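Local atomic coordinates of nucleoporin NUP82 (Chaetomium thermophilum, PDB entry 5CWW), a protein that probably serves as a structural component of the nuclear pore complex and may dock transport factors, the present chain being its N-terminal beta-propeller part. Residues 281-286 against 444-449; 371-376 against 468-473; 384-389 against 432-437; 395-400 against 424-429. All blocks are in the same frame, centred on the assembly; numbering follows the deposited sequence.

Interaction 1. Residues 281-286 against 444-449; sequences VYALCP and DGVEAQ
Cys285 O accepts the N-H of Gln449, the one hydrogen bond that joins residues 281-286 to residues 444-449. The bond is of ordinary length and nearly straight, 3.0 Å from Gln449 N to Cys285 O with 169° at the hydrogen, although the donor is tilted from the carbonyl plane. Ala448 adds a CA-H...O contact to the same oxygen, 3.5 Å between Ala448 CA and Cys285 O, so two consecutive residues converge on one acceptor.

The side-chain touches around it are mostly apolar. Cys285 carries SG anti to its backbone N (chi1 174°), which sets the sulfur against the Glu447-Ala448 peptide; the nearest approach is 3.5 Å, from Cys285 SG to Ala448 N. On the next residue, Pro286 CD lies 3.6 Å from Ala448 CB, and a cis peptide bond precedes this proline. Further back, Ala283 CB meets Val446 CG1 at 4.1 Å, a looser touch between two small groups.

Residues 283-286 and 446-449 run 59° apart and their CA atoms come closest at Cys285 and Ala448, a local crossing and not a shared sheet. Strand 281-284 lies between strands 272-276 and 369-370 in its own antiparallel sheet, and the loop 444-449, from the sheet of strands 437-441 and 469-476, packs against it as a contact between neighbouring propeller blades; Gln370 and Gln330 hydrogen-bond the carbonyls of Glu447 and Ala448, and Trp273 touches both Ala283 and Val446.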
loop_
_atom_site.group_PDB
_atom_site.type_symbol
_atom_site.label_atom_id
_atom_site.label_comp_id
_atom_site.label_asym_id
_atom_site.label_seq_id
_atom_site.Cartn_x
_atom_site.Cartn_y
_atom_site.Cartn_z
ATOM N N VAL B 281 3.713 5.679 -7.422
ATOM C CA VAL B 281 3.850 4.299 -6.982
ATOM C C VAL B 281 5.226 4.122 -6.360
ATOM O O VAL B 281 6.215 4.650 -6.868
ATOM C CB VAL B 281 3.666 3.305 -8.159
ATOM C CG1 VAL B 281 3.973 1.878 -7.730
ATOM C CG2 VAL B 281 2.255 3.401 -8.723
ATOM N N TYR B 282 5.280 3.374 -5.263
ATOM C CA TYR B 282 6.525 3.123 -4.551
ATOM C C TYR B 282 6.678 1.642 -4.236
ATOM O O TYR B 282 5.697 0.901 -4.204
ATOM C CB TYR B 282 6.572 3.925 -3.248
ATOM C CG TYR B 282 6.675 5.421 -3.429
ATOM C CD1 TYR B 282 5.537 6.202 -3.569
ATOM C CD2 TYR B 282 7.909 6.053 -3.441
ATOM C CE1 TYR B 282 5.627 7.571 -3.724
ATOM C CE2 TYR B 282 8.010 7.420 -3.598
ATOM C CZ TYR B 282 6.867 8.174 -3.737
ATOM O OH TYR B 282 6.963 9.537 -3.890
ATOM N N ALA B 283 7.914 1.223 -3.983
ATOM C CA ALA B 283 8.192 -0.147 -3.575
ATOM C C ALA B 283 9.227 -0.175 -2.456
ATOM O O ALA B 283 10.168 0.615 -2.452
ATOM C CB ALA B 283 8.670 -0.970 -4.763
ATOM N N LEU B 284 9.030 -1.086 -1.508
ATOM C CA LEU B 284 9.975 -1.318 -0.420
ATOM C C LEU B 284 10.457 -2.756 -0.455
ATOM O O LEU B 284 9.651 -3.679 -0.357
ATOM C CB LEU B 284 9.328 -1.050 0.938
ATOM C CG LEU B 284 9.306 0.348 1.545
ATOM C CD1 LEU B 284 8.595 0.263 2.886
ATOM C CD2 LEU B 284 10.705 0.922 1.720
ATOM N N CYS B 285 11.766 -2.955 -0.564
ATOM C CA CYS B 285 12.310 -4.304 -0.655
ATOM C C CYS B 285 13.753 -4.369 -0.159
ATOM O O CYS B 285 14.576 -3.555 -0.569
ATOM C CB CYS B 285 12.235 -4.797 -2.101
ATOM S SG CYS B 285 13.035 -6.380 -2.389
ATOM N N PRO B 286 14.076 -5.348 0.707
ATOM C CA PRO B 286 13.242 -6.419 1.263
ATOM C C PRO B 286 12.598 -6.058 2.600
ATOM O O PRO B 286 13.311 -5.749 3.556
ATOM C CB PRO B 286 14.241 -7.558 1.444
ATOM C CG PRO B 286 15.514 -6.868 1.788
ATOM C CD PRO B 286 15.478 -5.498 1.135
ATOM N N ASP B 444 12.750 -3.930 -15.480
ATOM C CA ASP B 444 14.058 -3.796 -14.854
ATOM C C ASP B 444 14.218 -4.757 -13.683
ATOM O O ASP B 444 15.316 -5.243 -13.419
ATOM C CB ASP B 444 14.277 -2.352 -14.401
ATOM C CG ASP B 444 14.391 -1.387 -15.571
ATOM O OD1 ASP B 444 14.882 -1.804 -16.643
ATOM O OD2 ASP B 444 13.988 -0.215 -15.424
ATOM N N GLY B 445 13.124 -5.025 -12.982
ATOM C CA GLY B 445 13.137 -5.978 -11.889
ATOM C C GLY B 445 13.461 -5.326 -10.563
ATOM O O GLY B 445 14.626 -5.092 -10.244
ATOM N N VAL B 446 12.422 -5.023 -9.792
ATOM C CA VAL B 446 12.599 -4.477 -8.455
ATOM C C VAL B 446 13.311 -5.495 -7.574
ATOM O O VAL B 446 12.909 -6.656 -7.502
ATOM C CB VAL B 446 11.253 -4.086 -7.821
ATOM C CG1 VAL B 446 11.443 -3.603 -6.375
ATOM C CG2 VAL B 446 10.581 -3.012 -8.653
ATOM N N GLU B 447 14.379 -5.052 -6.919
ATOM C CA GLU B 447 15.189 -5.923 -6.080
ATOM C C GLU B 447 15.574 -5.229 -4.777
ATOM O O GLU B 447 15.309 -4.040 -4.588
ATOM C CB GLU B 447 16.445 -6.365 -6.834
ATOM C CG GLU B 447 17.278 -5.212 -7.374
ATOM C CD GLU B 447 18.477 -5.682 -8.175
ATOM O OE1 GLU B 447 18.897 -6.846 -7.998
ATOM O OE2 GLU B 447 18.990 -4.889 -8.991
ATOM N N ALA B 448 16.208 -5.986 -3.888
ATOM C CA ALA B 448 16.629 -5.477 -2.590
ATOM C C ALA B 448 17.546 -4.274 -2.745
ATOM O O ALA B 448 18.536 -4.329 -3.477
ATOM C CB ALA B 448 17.323 -6.566 -1.806
ATOM N N GLN B 449 17.207 -3.187 -2.061
ATOM C CA GLN B 449 18.056 -2.004 -2.040
ATOM C C GLN B 449 17.961 -1.268 -0.708
ATOM O O GLN B 449 16.893 -1.189 -0.094
ATOM C CB GLN B 449 17.688 -1.055 -3.185
ATOM C CG GLN B 449 18.031 -1.596 -4.564
ATOM C CD GLN B 449 17.990 -0.535 -5.646
ATOM O OE1 GLN B 449 18.278 0.638 -5.399
ATOM N NE2 GLN B 449 17.634 -0.945 -6.857
#

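Interaction 2. Residues 371-376 against 468-473; sequences GPFDFD and PSLLTF
Pro468 and Phe373 meet at the start of a parallel strand pair, in which 374-376 forms the outermost strand of a five-stranded mixed sheet, one blade of the beta-propeller. Pro468 CB stands over one face of the Phe373 ring, 3.9 Å from its centroid and 24° off the ring normal, a CH-pi contact with CB displaced toward the rim. Leu470 approaches the same ring obliquely: its CG lies anti to its own carbonyl carbon, which places it 3.7 Å from Phe373 CD2. The leucine then turns to a second phenylalanine: its CD1 is 4.0 Å from Phe375 CE1, at the edge of that ring, and the two side chains run alongside each other in the same sense.

What holds these groups in register is the ladder behind them. Asp374 N bonds to Pro468 O at 2.8 Å, Asp374 O receives Leu470 N, and Asp376 N returns to Leu470 O. Phe375 and Leu470 therefore share one face, while Asp374, Asp376, Ser469 and Leu471 point to the other. The two short strands are 40° from exactly parallel.

Farther out, Trp273 also meets the Phe373 ring, and the Asp376 carboxylate forms a salt bridge through OD2 with a basic side chain of another protein. Asp376 O ends the pairing with two donors from one residue: Thr472 N, 3.0 Å from Asp376 O, and Thr472 OG1, also 3.0 Å from it but coming from 41° above the carbonyl plane.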
loop_
_atom_site.group_PDB
_atom_site.type_symbol
_atom_site.label_atom_id
_atom_site.label_comp_id
_atom_site.label_asym_id
_atom_site.label_seq_id
_atom_site.Cartn_x
_atom_site.Cartn_y
_atom_site.Cartn_z
ATOM N N GLY B 371 11.111 4.855 -5.735
ATOM C CA GLY B 371 10.087 5.612 -6.434
ATOM C C GLY B 371 10.232 7.104 -6.197
ATOM O O GLY B 371 11.170 7.536 -5.531
ATOM N N PRO B 372 9.308 7.907 -6.748
ATOM C CA PRO B 372 8.168 7.474 -7.567
ATOM C C PRO B 372 8.610 6.834 -8.878
ATOM O O PRO B 372 9.472 7.381 -9.562
ATOM C CB PRO B 372 7.403 8.775 -7.845
ATOM C CG PRO B 372 8.003 9.814 -6.968
ATOM C CD PRO B 372 9.386 9.372 -6.639
ATOM N N PHE B 373 8.032 5.686 -9.217
ATOM C CA PHE B 373 8.343 5.018 -10.472
ATOM C C PHE B 373 7.882 5.849 -11.662
ATOM O O PHE B 373 6.760 6.356 -11.678
ATOM C CB PHE B 373 7.688 3.636 -10.526
ATOM C CG PHE B 373 8.420 2.587 -9.744
ATOM C CD1 PHE B 373 8.311 2.529 -8.366
ATOM C CD2 PHE B 373 9.212 1.652 -10.389
ATOM C CE1 PHE B 373 8.983 1.564 -7.644
ATOM C CE2 PHE B 373 9.884 0.681 -9.674
ATOM C CZ PHE B 373 9.771 0.638 -8.298
ATOM N N ASP B 374 8.752 5.985 -12.658
ATOM C CA ASP B 374 8.376 6.625 -13.910
ATOM C C ASP B 374 7.679 5.610 -14.806
ATOM O O ASP B 374 8.198 4.519 -15.036
ATOM C CB ASP B 374 9.600 7.209 -14.616
ATOM C CG ASP B 374 9.240 7.947 -15.889
ATOM O OD1 ASP B 374 8.702 9.069 -15.793
ATOM O OD2 ASP B 374 9.497 7.408 -16.985
ATOM N N PHE B 375 6.498 5.969 -15.299
ATOM C CA PHE B 375 5.746 5.102 -16.199
ATOM C C PHE B 375 6.185 5.345 -17.636
ATOM O O PHE B 375 5.794 6.331 -18.257
ATOM C CB PHE B 375 4.242 5.340 -16.052
ATOM C CG PHE B 375 3.724 5.123 -14.657
ATOM C CD1 PHE B 375 4.285 4.161 -13.834
ATOM C CD2 PHE B 375 2.682 5.893 -14.165
ATOM C CE1 PHE B 375 3.812 3.967 -12.546
ATOM C CE2 PHE B 375 2.204 5.704 -12.881
ATOM C CZ PHE B 375 2.770 4.739 -12.071
ATOM N N ASP B 376 7.007 4.446 -18.162
ATOM C CA ASP B 376 7.452 4.546 -19.546
ATOM C C ASP B 376 6.276 4.267 -20.482
ATOM O O ASP B 376 5.457 3.388 -20.211
ATOM C CB ASP B 376 8.605 3.573 -19.808
ATOM C CG ASP B 376 9.273 3.798 -21.149
ATOM O OD1 ASP B 376 9.111 4.891 -21.732
ATOM O OD2 ASP B 376 9.966 2.874 -21.624
ATOM N N PRO B 468 13.479 4.994 -10.851
ATOM C CA PRO B 468 13.046 3.646 -11.239
ATOM C C PRO B 468 11.918 3.689 -12.264
ATOM O O PRO B 468 11.182 4.676 -12.312
ATOM C CB PRO B 468 12.572 3.032 -9.919
ATOM C CG PRO B 468 12.273 4.191 -9.034
ATOM C CD PRO B 468 13.230 5.267 -9.424
ATOM N N SER B 469 11.775 2.631 -13.056
ATOM C CA SER B 469 10.847 2.649 -14.180
ATOM C C SER B 469 9.979 1.400 -14.271
ATOM O O SER B 469 10.414 0.294 -13.947
ATOM C CB SER B 469 11.623 2.819 -15.489
ATOM O OG SER B 469 10.753 2.792 -16.607
ATOM N N LEU B 470 8.738 1.609 -14.701
ATOM C CA LEU B 470 7.846 0.532 -15.103
ATOM C C LEU B 470 7.434 0.764 -16.552
ATOM O O LEU B 470 7.368 1.908 -17.003
ATOM C CB LEU B 470 6.611 0.470 -14.205
ATOM C CG LEU B 470 6.844 0.136 -12.730
ATOM C CD1 LEU B 470 5.572 0.375 -11.927
ATOM C CD2 LEU B 470 7.313 -1.302 -12.574
ATOM N N LEU B 471 7.151 -0.319 -17.268
ATOM C CA LEU B 471 6.701 -0.234 -18.655
ATOM C C LEU B 471 5.185 -0.330 -18.728
ATOM O O LEU B 471 4.607 -1.370 -18.420
ATOM C CB LEU B 471 7.339 -1.341 -19.502
ATOM C CG LEU B 471 6.826 -1.489 -20.942
ATOM C CD1 LEU B 471 7.017 -0.204 -21.732
ATOM C CD2 LEU B 471 7.518 -2.650 -21.640
ATOM N N THR B 472 4.543 0.759 -19.138
ATOM C CA THR B 472 3.102 0.751 -19.334
ATOM C C THR B 472 2.773 -0.104 -20.551
ATOM O O THR B 472 3.098 0.261 -21.679
ATOM C CB THR B 472 2.536 2.170 -19.534
ATOM O OG1 THR B 472 3.015 3.034 -18.495
ATOM C CG2 THR B 472 1.015 2.152 -19.509
ATOM N N PHE B 473 2.137 -1.245 -20.316
ATOM C CA PHE B 473 1.796 -2.158 -21.396
ATOM C C PHE B 473 0.428 -1.835 -21.978
ATOM O O PHE B 473 0.240 -1.860 -23.195
ATOM C CB PHE B 473 1.816 -3.607 -20.913
ATOM C CG PHE B 473 1.109 -4.549 -21.838
ATOM C CD1 PHE B 473 1.661 -4.879 -23.065
ATOM C CD2 PHE B 473 -0.118 -5.088 -21.492
ATOM C CE1 PHE B 473 1.004 -5.736 -23.927
ATOM C CE2 PHE B 473 -0.779 -5.948 -22.348
ATOM C CZ PHE B 473 -0.219 -6.269 -23.568
#

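Interaction 3. Residues 384-389 against 432-437; sequences DDEVEL and STSGQV
Glu388 presents its carboxylate to Thr433, whose hydroxyl comes from above the plane, 44° out of it, and donates to OE1; Thr433 OG1 and Glu388 OE1 are 2.7 Å apart. The Glu386 carboxylate and the Gln436 amide are the pair of flat groups that meet; their planes are 28° apart although the side chains cross at about a right angle, the glutamate's CB and CG packing against the amide. CG of Glu388 stands anti to the backbone N (chi1 178°) and the extended chain beyond it carries the acid to the threonine, where Lys390 NZ also bonds Thr433 OG1. An alanine in place of Glu388 would probably leave the Thr433 hydroxyl without the acceptor of its proton and Lys390 without a weak, long ion pair.

Residues 432-435 form a type I beta turn whose donors take up carbonyls of helix 384-387 (Asp385, Glu386) and of Glu388 just after it. Ser434 N bonds to Asp385 O, and Thr433 N to Glu388 O. Ser432 OG reaches Glu386 O at 2.6 Å. Ser434 OG accepts Gln436 N at 3.3 Å, an ST turn, and meets a water that binds Glu386 OE2 weakly. That glutamate is also held from outside, by Gln383 N at OE1 and by a basic side chain of another protein at OE2.

The turn links strands 427-432 and 437-441, and the helical turn leads directly into strand 389-395, which begins opposite Ser432 as an antiparallel, non-hydrogen-bonded partner.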
loop_
_atom_site.group_PDB
_atom_site.type_symbol
_atom_site.label_atom_id
_atom_site.label_comp_id
_atom_site.label_asym_id
_atom_site.label_seq_id
_atom_site.Cartn_x
_atom_site.Cartn_y
_atom_site.Cartn_z
ATOM N N ASP B 384 -7.426 14.350 -14.237
ATOM C CA ASP B 384 -7.163 14.267 -12.803
ATOM C C ASP B 384 -7.637 12.935 -12.225
ATOM O O ASP B 384 -6.931 12.313 -11.434
ATOM C CB ASP B 384 -7.833 15.430 -12.062
ATOM C CG ASP B 384 -7.165 16.770 -12.341
ATOM O OD1 ASP B 384 -5.990 16.784 -12.763
ATOM O OD2 ASP B 384 -7.818 17.815 -12.129
ATOM N N ASP B 385 -8.826 12.494 -12.626
ATOM C CA ASP B 385 -9.388 11.254 -12.094
ATOM C C ASP B 385 -8.737 10.018 -12.719
ATOM O O ASP B 385 -9.049 8.890 -12.338
ATOM C CB ASP B 385 -10.908 11.213 -12.304
ATOM C CG ASP B 385 -11.314 11.415 -13.755
ATOM O OD1 ASP B 385 -10.469 11.229 -14.655
ATOM O OD2 ASP B 385 -12.493 11.753 -13.994
ATOM N N GLU B 386 -7.837 10.238 -13.675
ATOM C CA GLU B 386 -7.078 9.152 -14.290
ATOM C C GLU B 386 -5.706 9.019 -13.633
ATOM O O GLU B 386 -5.187 7.914 -13.479
ATOM C CB GLU B 386 -6.924 9.386 -15.797
ATOM C CG GLU B 386 -8.220 9.223 -16.582
ATOM C CD GLU B 386 -8.093 9.641 -18.036
ATOM O OE1 GLU B 386 -7.208 10.461 -18.353
ATOM O OE2 GLU B 386 -8.887 9.148 -18.866
ATOM N N VAL B 387 -5.126 10.148 -13.241
ATOM C CA VAL B 387 -3.831 10.145 -12.572
ATOM C C VAL B 387 -4.004 9.666 -11.135
ATOM O O VAL B 387 -3.207 8.874 -10.632
ATOM C CB VAL B 387 -3.180 11.550 -12.581
ATOM C CG1 VAL B 387 -1.893 11.567 -11.762
ATOM C CG2 VAL B 387 -2.899 11.991 -14.007
ATOM N N GLU B 388 -5.057 10.157 -10.488
ATOM C CA GLU B 388 -5.359 9.827 -9.100
ATOM C C GLU B 388 -5.637 8.336 -8.917
ATOM O O GLU B 388 -6.541 7.787 -9.550
ATOM C CB GLU B 388 -6.561 10.648 -8.626
ATOM C CG GLU B 388 -7.006 10.366 -7.198
ATOM C CD GLU B 388 -8.132 11.277 -6.752
ATOM O OE1 GLU B 388 -9.171 11.324 -7.446
ATOM O OE2 GLU B 388 -7.971 11.955 -5.715
ATOM N N LEU B 389 -4.862 7.689 -8.049
ATOM C CA LEU B 389 -4.973 6.245 -7.841
ATOM C C LEU B 389 -5.823 5.915 -6.622
ATOM O O LEU B 389 -5.861 6.673 -5.649
ATOM C CB LEU B 389 -3.589 5.610 -7.686
ATOM C CG LEU B 389 -2.707 5.576 -8.938
ATOM C CD1 LEU B 389 -1.350 4.991 -8.598
ATOM C CD2 LEU B 389 -3.362 4.773 -10.052
ATOM N N SER B 432 -7.434 3.724 -11.091
ATOM C CA SER B 432 -7.678 5.149 -10.892
ATOM C C SER B 432 -9.090 5.407 -10.378
ATOM O O SER B 432 -9.961 4.543 -10.480
ATOM C CB SER B 432 -7.460 5.917 -12.198
ATOM O OG SER B 432 -6.198 5.615 -12.768
ATOM N N THR B 433 -9.309 6.604 -9.840
ATOM C CA THR B 433 -10.634 7.026 -9.389
ATOM C C THR B 433 -11.673 6.838 -10.486
ATOM O O THR B 433 -12.805 6.434 -10.221
ATOM C CB THR B 433 -10.631 8.509 -8.955
ATOM O OG1 THR B 433 -9.660 8.707 -7.918
ATOM C CG2 THR B 433 -12.007 8.938 -8.449
ATOM N N SER B 434 -11.275 7.127 -11.720
ATOM C CA SER B 434 -12.181 7.054 -12.860
ATOM C C SER B 434 -12.550 5.617 -13.205
ATOM O O SER B 434 -13.453 5.380 -14.005
ATOM C CB SER B 434 -11.552 7.722 -14.082
ATOM O OG SER B 434 -10.448 6.969 -14.552
ATOM N N GLY B 435 -11.844 4.662 -12.607
ATOM C CA GLY B 435 -12.029 3.260 -12.931
ATOM C C GLY B 435 -11.063 2.809 -14.010
ATOM O O GLY B 435 -11.096 1.657 -14.441
ATOM N N GLN B 436 -10.207 3.722 -14.455
ATOM C CA GLN B 436 -9.156 3.388 -15.407
ATOM C C GLN B 436 -8.209 2.362 -14.799
ATOM O O GLN B 436 -7.809 2.486 -13.640
ATOM C CB GLN B 436 -8.377 4.641 -15.821
ATOM C CG GLN B 436 -7.204 4.378 -16.769
ATOM C CD GLN B 436 -6.187 5.506 -16.771
ATOM O OE1 GLN B 436 -5.291 5.557 -15.920
ATOM N NE2 GLN B 436 -6.317 6.413 -17.729
ATOM N N VAL B 437 -7.865 1.352 -15.590
ATOM C CA VAL B 437 -6.901 0.336 -15.183
ATOM C C VAL B 437 -5.649 0.447 -16.038
ATOM O O VAL B 437 -5.729 0.606 -17.256
ATOM C CB VAL B 437 -7.478 -1.087 -15.310
ATOM C CG1 VAL B 437 -6.437 -2.130 -14.911
ATOM C CG2 VAL B 437 -8.726 -1.231 -14.452
HETATM O O HOH W 1 -11.014 7.088 -17.405
#

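Interaction 4. Residues 395-400 against 424-429; sequences IGEKPR and SLNIIC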
loop_
_atom_site.group_PDB
_atom_site.type_symbol
_atom_site.label_atom_id
_atom_site.label_comp_id
_atom_site.label_asym_id
_atom_site.label_seq_id
_atom_site.Cartn_x
_atom_site.Cartn_y
_atom_site.Cartn_z
ATOM N N ILE B 395 0.881 -8.737 -9.380
ATOM C CA ILE B 395 1.092 -10.153 -9.624
ATOM C C ILE B 395 2.593 -10.394 -9.684
ATOM O O ILE B 395 3.261 -9.974 -10.630
ATOM C CB ILE B 395 0.420 -10.611 -10.926
ATOM C CG1 ILE B 395 -1.056 -10.210 -10.925
ATOM C CG2 ILE B 395 0.556 -12.120 -11.090
ATOM C CD1 ILE B 395 -1.717 -10.296 -12.274
ATOM N N GLY B 396 3.122 -11.060 -8.665
ATOM C CA GLY B 396 4.552 -11.267 -8.565
ATOM C C GLY B 396 5.081 -12.179 -9.654
ATOM O O GLY B 396 4.373 -13.063 -10.138
ATOM N N GLU B 397 6.330 -11.950 -10.045
ATOM C CA GLU B 397 7.030 -12.856 -10.944
ATOM C C GLU B 397 6.975 -14.263 -10.374
ATOM O O GLU B 397 6.987 -14.440 -9.156
ATOM C CB GLU B 397 8.482 -12.420 -11.132
ATOM C CG GLU B 397 9.246 -12.266 -9.818
ATOM C CD GLU B 397 10.748 -12.265 -10.002
ATOM O OE1 GLU B 397 11.261 -13.120 -10.752
ATOM O OE2 GLU B 397 11.416 -11.413 -9.387
ATOM N N LYS B 398 6.914 -15.259 -11.250
ATOM C CA LYS B 398 6.909 -16.647 -10.813
ATOM C C LYS B 398 8.265 -17.279 -11.111
ATOM O O LYS B 398 8.913 -16.908 -12.090
ATOM C CB LYS B 398 5.786 -17.424 -11.499
ATOM C CG LYS B 398 4.402 -16.830 -11.263
ATOM C CD LYS B 398 3.291 -17.845 -11.510
ATOM C CE LYS B 398 3.189 -18.870 -10.384
ATOM N NZ LYS B 398 2.875 -18.242 -9.067
ATOM N N PRO B 399 8.707 -18.225 -10.263
ATOM C CA PRO B 399 9.996 -18.888 -10.500
ATOM C C PRO B 399 10.071 -19.559 -11.868
ATOM O O PRO B 399 9.070 -20.089 -12.350
ATOM C CB PRO B 399 10.068 -19.931 -9.378
ATOM C CG PRO B 399 9.174 -19.410 -8.316
ATOM C CD PRO B 399 8.065 -18.704 -9.027
ATOM N N ARG B 400 11.250 -19.532 -12.480
ATOM C CA ARG B 400 11.444 -20.119 -13.800
ATOM C C ARG B 400 11.651 -21.626 -13.697
ATOM O O ARG B 400 12.261 -22.115 -12.746
ATOM C CB ARG B 400 12.637 -19.471 -14.504
ATOM C CG ARG B 400 12.599 -17.950 -14.518
ATOM C CD ARG B 400 13.835 -17.373 -15.190
ATOM N NE ARG B 400 13.981 -15.941 -14.940
ATOM C CZ ARG B 400 15.015 -15.210 -15.346
ATOM N NH1 ARG B 400 16.006 -15.772 -16.026
ATOM N NH2 ARG B 400 15.060 -13.914 -15.069
ATOM N N SER B 424 7.569 -14.518 -15.846
ATOM C CA SER B 424 8.762 -14.257 -15.047
ATOM C C SER B 424 8.996 -12.760 -14.831
ATOM O O SER B 424 10.138 -12.306 -14.773
ATOM C CB SER B 424 9.989 -14.884 -15.714
ATOM O OG SER B 424 10.154 -14.399 -17.035
ATOM N N LEU B 425 7.911 -12.000 -14.707
ATOM C CA LEU B 425 7.988 -10.566 -14.454
ATOM C C LEU B 425 6.869 -10.149 -13.519
ATOM O O LEU B 425 5.761 -10.685 -13.587
ATOM C CB LEU B 425 7.877 -9.767 -15.755
ATOM C CG LEU B 425 8.911 -9.974 -16.861
ATOM C CD1 LEU B 425 8.431 -9.272 -18.115
ATOM C CD2 LEU B 425 10.278 -9.452 -16.448
ATOM N N ASN B 426 7.151 -9.192 -12.645
ATOM C CA ASN B 426 6.102 -8.584 -11.844
ATOM C C ASN B 426 5.162 -7.793 -12.743
ATOM O O ASN B 426 5.605 -7.104 -13.666
ATOM C CB ASN B 426 6.684 -7.674 -10.760
ATOM C CG ASN B 426 7.649 -8.397 -9.846
ATOM O OD1 ASN B 426 7.282 -9.360 -9.172
ATOM N ND2 ASN B 426 8.888 -7.922 -9.800
ATOM N N ILE B 427 3.865 -7.917 -12.487
ATOM C CA ILE B 427 2.865 -7.116 -13.175
ATOM C C ILE B 427 2.197 -6.209 -12.153
ATOM O O ILE B 427 1.576 -6.681 -11.199
ATOM C CB ILE B 427 1.808 -7.984 -13.884
ATOM C CG1 ILE B 427 2.491 -8.995 -14.812
ATOM C CG2 ILE B 427 0.848 -7.100 -14.675
ATOM C CD1 ILE B 427 1.545 -9.983 -15.472
ATOM N N ILE B 428 2.351 -4.906 -12.351
ATOM C CA ILE B 428 1.791 -3.917 -11.445
ATOM C C ILE B 428 0.536 -3.324 -12.072
ATOM O O ILE B 428 0.596 -2.667 -13.114
ATOM C CB ILE B 428 2.811 -2.805 -11.115
ATOM C CG1 ILE B 428 3.975 -3.374 -10.296
ATOM C CG2 ILE B 428 2.162 -1.687 -10.300
ATOM C CD1 ILE B 428 5.012 -4.144 -11.087
ATOM N N CYS B 429 -0.601 -3.586 -11.436
ATOM C CA CYS B 429 -1.891 -3.108 -11.918
ATOM C C CYS B 429 -2.352 -1.932 -11.061
ATOM O O CYS B 429 -2.320 -2.004 -9.829
ATOM C CB CYS B 429 -2.922 -4.236 -11.894
ATOM S SG CYS B 429 -2.381 -5.740 -12.755
HETATM O O HOH W 2 3.814 -12.337 -12.829
#
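Asn426 can be followed from its backbone to the extended backbone at Gly396 and Glu397. Its CB lies 4.1 Å from Ile395 O, and CG, set anti to the carbonyl carbon (chi1 -57°), turns toward the backbone of Glu397. The tip then divides. OD1 accepts Glu397 N, 2.9 Å away with 166° at the hydrogen, the donor standing 44° above the amide plane; OD1 also lies 3.4 Å from Gly396 CA. ND2 bonds to Asp442 OD2. Glu397 CG lies by Asn426 OD1, while its CB packs on the Leu425 backbone, 3.6 Å from Leu425 N. An alanine in place of Asn426 would probably leave Glu397 N without its acceptor and Asp442 OD2 without this donor, leaving the backbone at 396-397 freer to shift.

One residue earlier the segments pair as a sheet: Ile395 N to Ile427 O and Ile427 N to Ile395 O, the reciprocal bonds of an antiparallel hydrogen-bonded pair, with both side chains on one face. Next to the pair, a water bonds Gly396 O and Leu425 O, donating to both carbonyl oxygens.

The contact thus lies where the regular pairing of strands 389-395 and 427-432 ends, although the two segments stay alongside; on the face of Ile395 and Ile427 lies Tyr500, and Ile427 also reaches Val519 of helix 518-526 and the neighbouring strand 437-441.

From the N terminus, residues 281-286 open the first loop, which interaction 1 closes at 444-449. Residues 371-376 lie inside it but pair with 468-473 beyond its end, so interactions 1 and 2 cross. Interaction 3 is nested within both, and interaction 4, joining 395-400 to 424-429, within interaction 3. Interactions 2, 3 and 4 all build on the five-stranded sheet: 2 supplies its outermost parallel strand, 4 the end of strands 389-395 and 427-432 from which the connecting loop leaves, 3 their other end. Interaction 1 ties this blade to the adjacent sheet of strand 281-284, and Val281 packs on Phe375 of interaction 2 and on Leu389 of interaction 3.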